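Putative exported protein (Burkholderia pseudomallei, PDB 4JGB) probably binds NAD(P)H through a Rossmann-type fold and may act as an oxidoreductase on CH-NH groups. Local coordinates at residues G167-G172 / Y191-V196. Numbering follows the deposited sequence.
Sequences GRFRTG and YAIAFV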
loop_
_atom_site.group_PDB
_atom_site.type_symbol
_atom_site.label_atom_id
_atom_site.label_comp_id
_atom_site.label_asym_id
_atom_site.label_seq_id
_atom_site.Cartn_x
_atom_site.Cartn_y
_atom_site.Cartn_z
ATOM N N GLY A 167 15.662 1.056 9.432
ATOM C CA GLY A 167 16.044 1.244 8.031
ATOM C C GLY A 167 16.764 0.029 7.471
ATOM O O GLY A 167 17.340 0.106 6.376
ATOM N N ARG A 168 16.724 -1.079 8.223
ATOM C CA ARG A 168 17.360 -2.344 7.843
ATOM C C ARG A 168 16.332 -3.484 7.752
ATOM O O ARG A 168 15.763 -3.910 8.753
ATOM C CB ARG A 168 18.498 -2.706 8.812
ATOM C CG ARG A 168 19.657 -1.699 8.808
ATOM C CD ARG A 168 20.815 -2.081 9.737
ATOM N NE ARG A 168 20.376 -2.356 11.111
ATOM C CZ ARG A 168 20.317 -1.456 12.106
ATOM N NH1 ARG A 168 20.681 -0.190 11.908
ATOM N NH2 ARG A 168 19.903 -1.825 13.326
ATOM N N PHE A 169 16.112 -3.961 6.541
ATOM C CA PHE A 169 15.070 -4.943 6.261
ATOM C C PHE A 169 15.321 -5.468 4.852
ATOM O O PHE A 169 16.021 -4.806 4.022
ATOM C CB PHE A 169 13.655 -4.299 6.369
ATOM C CG PHE A 169 13.511 -3.002 5.589
ATOM C CD1 PHE A 169 13.248 -3.024 4.241
ATOM C CD2 PHE A 169 13.715 -1.760 6.218
ATOM C CE1 PHE A 169 13.160 -1.832 3.512
ATOM C CE2 PHE A 169 13.634 -0.580 5.502
ATOM C CZ PHE A 169 13.360 -0.619 4.143
ATOM N N ARG A 170 14.767 -6.648 4.561
ATOM C CA ARG A 170 14.825 -7.205 3.215
ATOM C C ARG A 170 13.556 -6.832 2.448
ATOM O O ARG A 170 12.494 -6.621 3.053
ATOM C CB ARG A 170 14.981 -8.723 3.275
ATOM C CG ARG A 170 16.304 -9.151 3.941
ATOM C CD ARG A 170 16.398 -10.666 4.009
ATOM N NE ARG A 170 15.623 -11.261 5.099
ATOM C CZ ARG A 170 15.428 -12.567 5.250
ATOM N NH1 ARG A 170 15.920 -13.435 4.359
ATOM N NH2 ARG A 170 14.733 -13.010 6.284
ATOM N N THR A 171 13.672 -6.824 1.118
ATOM C CA THR A 171 12.583 -6.550 0.200
ATOM C C THR A 171 12.688 -7.514 -0.985
ATOM O O THR A 171 13.766 -8.039 -1.269
ATOM C CB THR A 171 12.686 -5.126 -0.387
ATOM O OG1 THR A 171 13.987 -4.957 -0.950
ATOM C CG2 THR A 171 12.459 -4.077 0.681
ATOM N N GLY A 172 11.559 -7.720 -1.674
ATOM C CA GLY A 172 11.464 -8.608 -2.836
ATOM C C GLY A 172 10.099 -8.502 -3.501
ATOM O O GLY A 172 9.192 -7.835 -2.983
ATOM N N TYR A 191 8.322 -0.600 7.505
ATOM C CA TYR A 191 7.464 -0.764 6.320
ATOM C C TYR A 191 7.277 0.577 5.592
ATOM O O TYR A 191 7.370 0.654 4.346
ATOM C CB TYR A 191 6.112 -1.379 6.699
ATOM C CG TYR A 191 5.142 -1.444 5.536
ATOM C CD1 TYR A 191 5.076 -2.579 4.710
ATOM C CD2 TYR A 191 4.229 -0.394 5.305
ATOM C CE1 TYR A 191 4.161 -2.637 3.656
ATOM C CE2 TYR A 191 3.329 -0.437 4.241
ATOM C CZ TYR A 191 3.300 -1.552 3.428
ATOM O OH TYR A 191 2.386 -1.597 2.401
ATOM N N ALA A 192 7.067 1.640 6.366
ATOM C CA ALA A 192 6.947 2.981 5.797
ATOM C C ALA A 192 8.273 3.418 5.075
ATOM O O ALA A 192 8.243 3.984 3.979
ATOM C CB ALA A 192 6.536 3.977 6.890
ATOM N N ILE A 193 9.429 3.147 5.674
ATOM C CA ILE A 193 10.701 3.364 4.939
ATOM C C ILE A 193 10.643 2.641 3.579
ATOM O O ILE A 193 10.845 3.263 2.560
ATOM C CB ILE A 193 11.961 2.973 5.757
ATOM C CG1 ILE A 193 12.059 3.877 7.016
ATOM C CG2 ILE A 193 13.220 3.063 4.861
ATOM C CD1 ILE A 193 13.226 3.667 7.957
ATOM N N ALA A 194 10.383 1.341 3.579
ATOM C CA ALA A 194 10.250 0.565 2.339
ATOM C C ALA A 194 9.279 1.153 1.312
ATOM O O ALA A 194 9.589 1.208 0.102
ATOM C CB ALA A 194 9.891 -0.891 2.634
ATOM N N PHE A 195 8.120 1.603 1.800
ATOM C CA PHE A 195 6.995 1.978 0.960
ATOM C C PHE A 195 7.389 3.271 0.256
ATOM O O PHE A 195 7.287 3.388 -0.984
ATOM C CB PHE A 195 5.733 2.163 1.844
ATOM C CG PHE A 195 4.446 2.390 1.083
ATOM C CD1 PHE A 195 4.110 3.657 0.590
ATOM C CD2 PHE A 195 3.517 1.360 0.944
ATOM C CE1 PHE A 195 2.896 3.873 -0.050
ATOM C CE2 PHE A 195 2.298 1.584 0.291
ATOM C CZ PHE A 195 1.987 2.849 -0.187
ATOM N N VAL A 196 7.894 4.223 1.042
ATOM C CA VAL A 196 8.321 5.514 0.490
ATOM C C VAL A 196 9.602 5.363 -0.380
ATOM O O VAL A 196 9.754 6.070 -1.381
ATOM C CB VAL A 196 8.499 6.573 1.617
ATOM C CG1 VAL A 196 9.103 7.850 1.054
ATOM C CG2 VAL A 196 7.168 6.886 2.334
#
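Phe169 sets its CG between its own backbone N and carbonyl carbon (chi1 50°), and this lays the ring against Ile193 and Ala194. Ile193 holds CG2 anti to its backbone N, which puts that methyl beside the ring, while CG1 brings CD1 against Gly167. The contact belongs to a Rossmann-type fold of a family that probably binds NAD(P)H. It joins the edge strand 170-172, and the loop leading into it, to helix 188-201. That strand runs antiparallel to 207-212 at the end of the mixed sheet.

The packing is apolar, and no hydrogen bond crosses it. Ile193 CG2 meets the ring at its edge, near the ring plane, 3.7 Å from Phe169 CE2. Thr171 CG2 also lies in that plane at the edge. Ala194 CB comes in obliquely, 3.5 Å from Phe169 CE1. The ring tip also reaches the helix backbone, with Phe169 CZ 3.6 Å from Ala194 N. Ala211 of the neighbouring strand touches both Phe169 and Ala194, so the Phe169 side chain and the helix share a neighbour in the sheet.

Gly167 has a positive phi (74°), which by itself favours glycine, and its N is hydrogen-bonded to Asp190 OD1 of helix 188-201. Gly167 CA packs 3.7 Å from Ile193 CD1.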